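Local coordinates for protein soluble lytic murein transglycosylase (PDB 1QSA) that cleaves the glycosidic bonds between N-acetylmuramic acid and N-acetylglucosamine in peptidoglycan, forming a 1,6-anhydro bond in the N-acetylmuramic acid residue, at residues Q373-A378 and L419-F424; L431-T436 and S479-K484. One frame throughout, in Å; residues are numbered along the deposited sequence.

Contact 1: residues Q373-A378 and L419-F424; sequences QNVDSA and LARYAF
Val375 and the neighbours Arg421 and Tyr422 make nearly all of the apolar contact between the loop 373-378 and the helix 413-425. Each methyl of the valine has its own partner: CG1 lies 3.6 Å from CG of Arg421, on the aliphatic root of that chain, while CG2 comes to the edge of the Tyr422 ring, 4.1 Å from CD1. A branched, compact residue suits this place, since it can reach two consecutive helix residues at once. CG of the tyrosine lies anti to the backbone N (chi1 -176°), which sets the ring beside the loop, its CD1-CE1 edge meeting Val375 and Asp376. This is a loop laid over the outer side of one helix in a largely helical protein built around an α-superhelix, and Asn374 O adds a hydrogen bond to Gln418 NE2 one turn back.

Polar groups contribute less across the contact. Asp376 OD1 approaches the same ring edge, 4.2 Å from CE1, with carboxylate and ring planes 73° apart. Arg421, bent at chi2 (65°), carries its charged end away from the valine to salt bridges with Glu446 and Glu447. Phe424 CD2 covers one face of the guanidinium centrally, 3.5 Å from its plane.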
loop_
_atom_site.group_PDB
_atom_site.type_symbol
_atom_site.label_atom_id
_atom_site.label_comp_id
_atom_site.label_asym_id
_atom_site.label_seq_id
_atom_site.Cartn_x
_atom_site.Cartn_y
_atom_site.Cartn_z
ATOM N N GLN A 373 29.177 -15.419 -2.119
ATOM C CA GLN A 373 29.812 -15.793 -3.381
ATOM C C GLN A 373 29.117 -17.022 -3.971
ATOM O O GLN A 373 28.967 -17.130 -5.188
ATOM C CB GLN A 373 31.299 -16.087 -3.165
ATOM C CG GLN A 373 32.118 -14.869 -2.767
ATOM C CD GLN A 373 32.182 -13.825 -3.869
ATOM O OE1 GLN A 373 31.956 -14.128 -5.046
ATOM N NE2 GLN A 373 32.523 -12.595 -3.497
ATOM N N ASN A 374 28.718 -17.944 -3.097
ATOM C CA ASN A 374 28.013 -19.165 -3.493
ATOM C C ASN A 374 26.521 -18.980 -3.229
ATOM O O ASN A 374 26.108 -18.865 -2.076
ATOM C CB ASN A 374 28.490 -20.369 -2.673
ATOM C CG ASN A 374 29.883 -20.818 -3.040
ATOM O OD1 ASN A 374 30.085 -21.472 -4.066
ATOM N ND2 ASN A 374 30.850 -20.509 -2.182
ATOM N N VAL A 375 25.717 -18.977 -4.291
ATOM C CA VAL A 375 24.272 -18.803 -4.158
ATOM C C VAL A 375 23.503 -20.115 -4.254
ATOM O O VAL A 375 22.287 -20.151 -4.030
ATOM C CB VAL A 375 23.720 -17.820 -5.219
ATOM C CG1 VAL A 375 24.419 -16.490 -5.098
ATOM C CG2 VAL A 375 23.887 -18.387 -6.612
ATOM N N ASP A 376 24.215 -21.188 -4.594
ATOM C CA ASP A 376 23.604 -22.503 -4.721
ATOM C C ASP A 376 23.406 -23.173 -3.370
ATOM O O ASP A 376 24.353 -23.388 -2.614
ATOM C CB ASP A 376 24.439 -23.397 -5.637
ATOM C CG ASP A 376 24.547 -22.848 -7.045
ATOM O OD1 ASP A 376 23.617 -22.139 -7.492
ATOM O OD2 ASP A 376 25.567 -23.132 -7.708
ATOM N N SER A 377 22.149 -23.444 -3.058
ATOM C CA SER A 377 21.774 -24.099 -1.815
ATOM C C SER A 377 20.706 -25.119 -2.170
ATOM O O SER A 377 20.338 -25.261 -3.341
ATOM C CB SER A 377 21.222 -23.076 -0.809
ATOM O OG SER A 377 20.131 -22.339 -1.344
ATOM N N ALA A 378 20.234 -25.858 -1.173
ATOM C CA ALA A 378 19.191 -26.846 -1.410
ATOM C C ALA A 378 17.953 -26.099 -1.891
ATOM O O ALA A 378 17.184 -26.611 -2.704
ATOM C CB ALA A 378 18.882 -27.623 -0.120
ATOM N N LEU A 419 19.057 -16.266 -2.305
ATOM C CA LEU A 419 17.898 -16.336 -3.193
ATOM C C LEU A 419 17.767 -15.035 -4.010
ATOM O O LEU A 419 17.497 -15.065 -5.213
ATOM C CB LEU A 419 16.617 -16.636 -2.389
ATOM C CG LEU A 419 16.472 -18.086 -1.880
ATOM C CD1 LEU A 419 15.290 -18.218 -0.928
ATOM C CD2 LEU A 419 16.307 -19.032 -3.076
ATOM N N ALA A 420 17.990 -13.893 -3.362
ATOM C CA ALA A 420 17.930 -12.607 -4.060
ATOM C C ALA A 420 18.970 -12.590 -5.194
ATOM O O ALA A 420 18.653 -12.257 -6.337
ATOM C CB ALA A 420 18.195 -11.450 -3.082
ATOM N N ARG A 421 20.190 -13.036 -4.888
ATOM C CA ARG A 421 21.266 -13.047 -5.887
ATOM C C ARG A 421 21.019 -14.072 -6.990
ATOM O O ARG A 421 21.357 -13.830 -8.141
ATOM C CB ARG A 421 22.618 -13.296 -5.217
ATOM C CG ARG A 421 23.803 -13.159 -6.166
ATOM C CD ARG A 421 23.940 -11.731 -6.671
ATOM N NE ARG A 421 24.860 -11.629 -7.806
ATOM C CZ ARG A 421 25.423 -10.496 -8.213
ATOM N NH1 ARG A 421 25.167 -9.355 -7.581
ATOM N NH2 ARG A 421 26.241 -10.504 -9.260
ATOM N N TYR A 422 20.421 -15.207 -6.633
ATOM C CA TYR A 422 20.101 -16.253 -7.610
ATOM C C TYR A 422 19.090 -15.679 -8.623
ATOM O O TYR A 422 19.251 -15.822 -9.829
ATOM C CB TYR A 422 19.501 -17.468 -6.906
ATOM C CG TYR A 422 19.239 -18.627 -7.829
ATOM C CD1 TYR A 422 20.246 -19.540 -8.126
ATOM C CD2 TYR A 422 17.980 -18.821 -8.396
ATOM C CE1 TYR A 422 20.004 -20.627 -8.970
ATOM C CE2 TYR A 422 17.727 -19.909 -9.246
ATOM C CZ TYR A 422 18.747 -20.801 -9.524
ATOM O OH TYR A 422 18.520 -21.872 -10.364
ATOM N N ALA A 423 18.081 -14.974 -8.115
ATOM C CA ALA A 423 17.076 -14.346 -8.975
ATOM C C ALA A 423 17.750 -13.285 -9.850
ATOM O O ALA A 423 17.547 -13.251 -11.060
ATOM C CB ALA A 423 15.985 -13.729 -8.114
ATOM N N PHE A 424 18.577 -12.441 -9.227
ATOM C CA PHE A 424 19.324 -11.393 -9.924
ATOM C C PHE A 424 20.175 -12.000 -11.057
ATOM O O PHE A 424 20.164 -11.497 -12.176
ATOM C CB PHE A 424 20.203 -10.625 -8.906
ATOM C CG PHE A 424 21.070 -9.553 -9.516
ATOM C CD1 PHE A 424 20.605 -8.244 -9.634
ATOM C CD2 PHE A 424 22.362 -9.847 -9.965
ATOM C CE1 PHE A 424 21.410 -7.239 -10.190
ATOM C CE2 PHE A 424 23.176 -8.843 -10.524
ATOM C CZ PHE A 424 22.696 -7.538 -10.637
#

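Contact 2: residues L431-T436 and S479-K484; sequences LSVQAT and SAWNPK
Val433 and Ala480 mark the closest passage of the two backbones, their CA atoms 6.6 Å apart. Residues 431-436 are regular helix, with Ala435 N bonded to Leu431 O. Residues 479-484 leave helix 468-479 through a type I' turn from Ser479 to Asn482, closed by Asn482 N to Ser479 O at 3.1 Å. Ala480 and Trp481, the two central residues, both have positive phi (56° and 69°). Beyond the turn Asn482 forms an Asx turn: its OD1 accepts from Lys484 N at 2.9 Å, the donor standing above the carbonyl plane. Asn suits this place because its short side chain can reach forward to the backbone N two residues on, and its ND2 is held by Asn398 OD1.

The turn follows directly on Glu478, the predicted catalytic residue, in the lysozyme-like Slt-type domain, and here it meets helix 429-438, which falls in the L domain sequence range.

Val433 bears the whole contact on the helix side. CG1, anti to the backbone N (chi1 173°), packs against the alanine methyl, with CB of Ala480 4.0 Å away. CG2 enters in the plane of the Trp481 indole at its edge, 4.0 Å from CD1. A small alanine lets the turn come close to the helix, and valine fits between methyl and indole without a polar group to satisfy. The indole is also touched by Pro450 and Ala452, and its NE1 is hydrogen-bonded to Tyr598 OH, so this large ring is buried with its one polar atom satisfied. On the helix, Thr436 OG1 donates to Val433 O at 2.7 Å, answering its hydroxyl within the helix itself. A bound sulfate, probably from the crystallisation liquor, lies about 4 Å from the Val433 side chain.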
loop_
_atom_site.group_PDB
_atom_site.type_symbol
_atom_site.label_atom_id
_atom_site.label_comp_id
_atom_site.label_asym_id
_atom_site.label_seq_id
_atom_site.Cartn_x
_atom_site.Cartn_y
_atom_site.Cartn_z
ATOM N N LEU A 431 11.730 -10.784 -8.743
ATOM C CA LEU A 431 12.004 -11.720 -7.662
ATOM C C LEU A 431 13.202 -11.275 -6.832
ATOM O O LEU A 431 13.224 -11.462 -5.619
ATOM C CB LEU A 431 12.206 -13.143 -8.210
ATOM C CG LEU A 431 11.013 -13.650 -9.030
ATOM C CD1 LEU A 431 11.232 -15.135 -9.392
ATOM C CD2 LEU A 431 9.716 -13.488 -8.212
ATOM N N SER A 432 14.192 -10.680 -7.487
ATOM C CA SER A 432 15.368 -10.176 -6.784
ATOM C C SER A 432 14.920 -9.109 -5.782
ATOM O O SER A 432 15.258 -9.184 -4.602
ATOM C CB SER A 432 16.371 -9.584 -7.787
ATOM O OG SER A 432 17.484 -8.980 -7.140
ATOM N N VAL A 433 14.109 -8.152 -6.236
ATOM C CA VAL A 433 13.634 -7.089 -5.328
ATOM C C VAL A 433 12.770 -7.688 -4.207
ATOM O O VAL A 433 12.924 -7.358 -3.022
ATOM C CB VAL A 433 12.825 -5.984 -6.093
ATOM C CG1 VAL A 433 12.207 -4.999 -5.092
ATOM C CG2 VAL A 433 13.738 -5.209 -7.065
ATOM N N GLN A 434 11.911 -8.637 -4.567
ATOM C CA GLN A 434 11.029 -9.272 -3.593
ATOM C C GLN A 434 11.798 -9.959 -2.463
ATOM O O GLN A 434 11.397 -9.888 -1.296
ATOM C CB GLN A 434 10.105 -10.256 -4.322
ATOM C CG GLN A 434 8.995 -10.850 -3.459
ATOM C CD GLN A 434 8.179 -11.901 -4.193
ATOM O OE1 GLN A 434 8.175 -11.960 -5.419
ATOM N NE2 GLN A 434 7.462 -12.725 -3.435
ATOM N N ALA A 435 12.905 -10.613 -2.807
ATOM C CA ALA A 435 13.726 -11.294 -1.814
ATOM C C ALA A 435 14.429 -10.276 -0.911
ATOM O O ALA A 435 14.573 -10.518 0.291
ATOM C CB ALA A 435 14.742 -12.196 -2.487
ATOM N N THR A 436 14.868 -9.141 -1.461
ATOM C CA THR A 436 15.521 -8.152 -0.598
ATOM C C THR A 436 14.521 -7.593 0.415
ATOM O O THR A 436 14.884 -7.300 1.549
ATOM C CB THR A 436 16.187 -6.978 -1.379
ATOM O OG1 THR A 436 15.192 -6.195 -2.055
ATOM C CG2 THR A 436 17.198 -7.505 -2.390
ATOM N N SER A 479 6.429 -0.350 -9.818
ATOM C CA SER A 479 6.131 -1.783 -9.893
ATOM C C SER A 479 7.087 -2.754 -9.222
ATOM O O SER A 479 6.812 -3.966 -9.218
ATOM C CB SER A 479 6.086 -2.173 -11.366
ATOM O OG SER A 479 7.387 -2.035 -11.923
ATOM N N ALA A 480 8.213 -2.253 -8.719
ATOM C CA ALA A 480 9.237 -3.117 -8.128
ATOM C C ALA A 480 9.640 -4.170 -9.181
ATOM O O ALA A 480 9.984 -5.319 -8.876
ATOM C CB ALA A 480 8.764 -3.766 -6.815
ATOM N N TRP A 481 9.607 -3.723 -10.434
ATOM C CA TRP A 481 9.961 -4.509 -11.608
ATOM C C TRP A 481 9.053 -5.663 -12.031
ATOM O O TRP A 481 9.455 -6.476 -12.858
ATOM C CB TRP A 481 11.425 -4.960 -11.551
ATOM C CG TRP A 481 12.395 -3.797 -11.572
ATOM C CD1 TRP A 481 13.332 -3.479 -10.622
ATOM C CD2 TRP A 481 12.488 -2.790 -12.584
ATOM N NE1 TRP A 481 13.995 -2.329 -10.984
ATOM C CE2 TRP A 481 13.499 -1.883 -12.182
ATOM C CE3 TRP A 481 11.812 -2.566 -13.795
ATOM C CZ2 TRP A 481 13.848 -0.765 -12.946
ATOM C CZ3 TRP A 481 12.157 -1.453 -14.559
ATOM C CH2 TRP A 481 13.172 -0.563 -14.126
ATOM N N ASN A 482 7.837 -5.748 -11.487
ATOM C CA ASN A 482 6.919 -6.806 -11.935
ATOM C C ASN A 482 6.098 -6.193 -13.085
ATOM O O ASN A 482 5.273 -5.310 -12.852
ATOM C CB ASN A 482 6.013 -7.242 -10.783
ATOM C CG ASN A 482 4.957 -8.241 -11.210
ATOM O OD1 ASN A 482 4.842 -8.580 -12.385
ATOM N ND2 ASN A 482 4.191 -8.728 -10.245
ATOM N N PRO A 483 6.309 -6.657 -14.337
ATOM C CA PRO A 483 5.576 -6.115 -15.491
ATOM C C PRO A 483 4.093 -6.469 -15.567
ATOM O O PRO A 483 3.363 -5.886 -16.368
ATOM C CB PRO A 483 6.330 -6.708 -16.692
ATOM C CG PRO A 483 6.797 -8.034 -16.180
ATOM C CD PRO A 483 7.222 -7.747 -14.741
ATOM N N LYS A 484 3.661 -7.419 -14.740
ATOM C CA LYS A 484 2.279 -7.889 -14.759
ATOM C C LYS A 484 1.407 -7.379 -13.617
ATOM O O LYS A 484 0.218 -7.712 -13.548
ATOM C CB LYS A 484 2.280 -9.430 -14.755
ATOM C CG LYS A 484 3.217 -10.051 -15.797
ATOM C CD LYS A 484 2.829 -9.657 -17.210
ATOM C CE LYS A 484 3.821 -10.188 -18.247
ATOM N NZ LYS A 484 3.401 -9.783 -19.626
#

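How the contacts relate
Contact 1 lies at the surface, its centre about 28 Å from the centre of the chain, whereas contact 2 is buried, its centre about 15 Å from that point. They involve successive helices, 413-425 and 429-438, which pack closely, with Ala420 CA 3.6 Å from Ala435 CB and Phe424 CB as near to Ser432 OG. A loop rests on each helix, one following helix 351-359, the other a turn of the Slt-type domain. Both contacts use a valine against an aromatic edge and have no hydrogen bond between their segments. At the surface, Asp376 and the aliphatic part of Arg421 take part; in the interior, only valine, alanine and tryptophan meet.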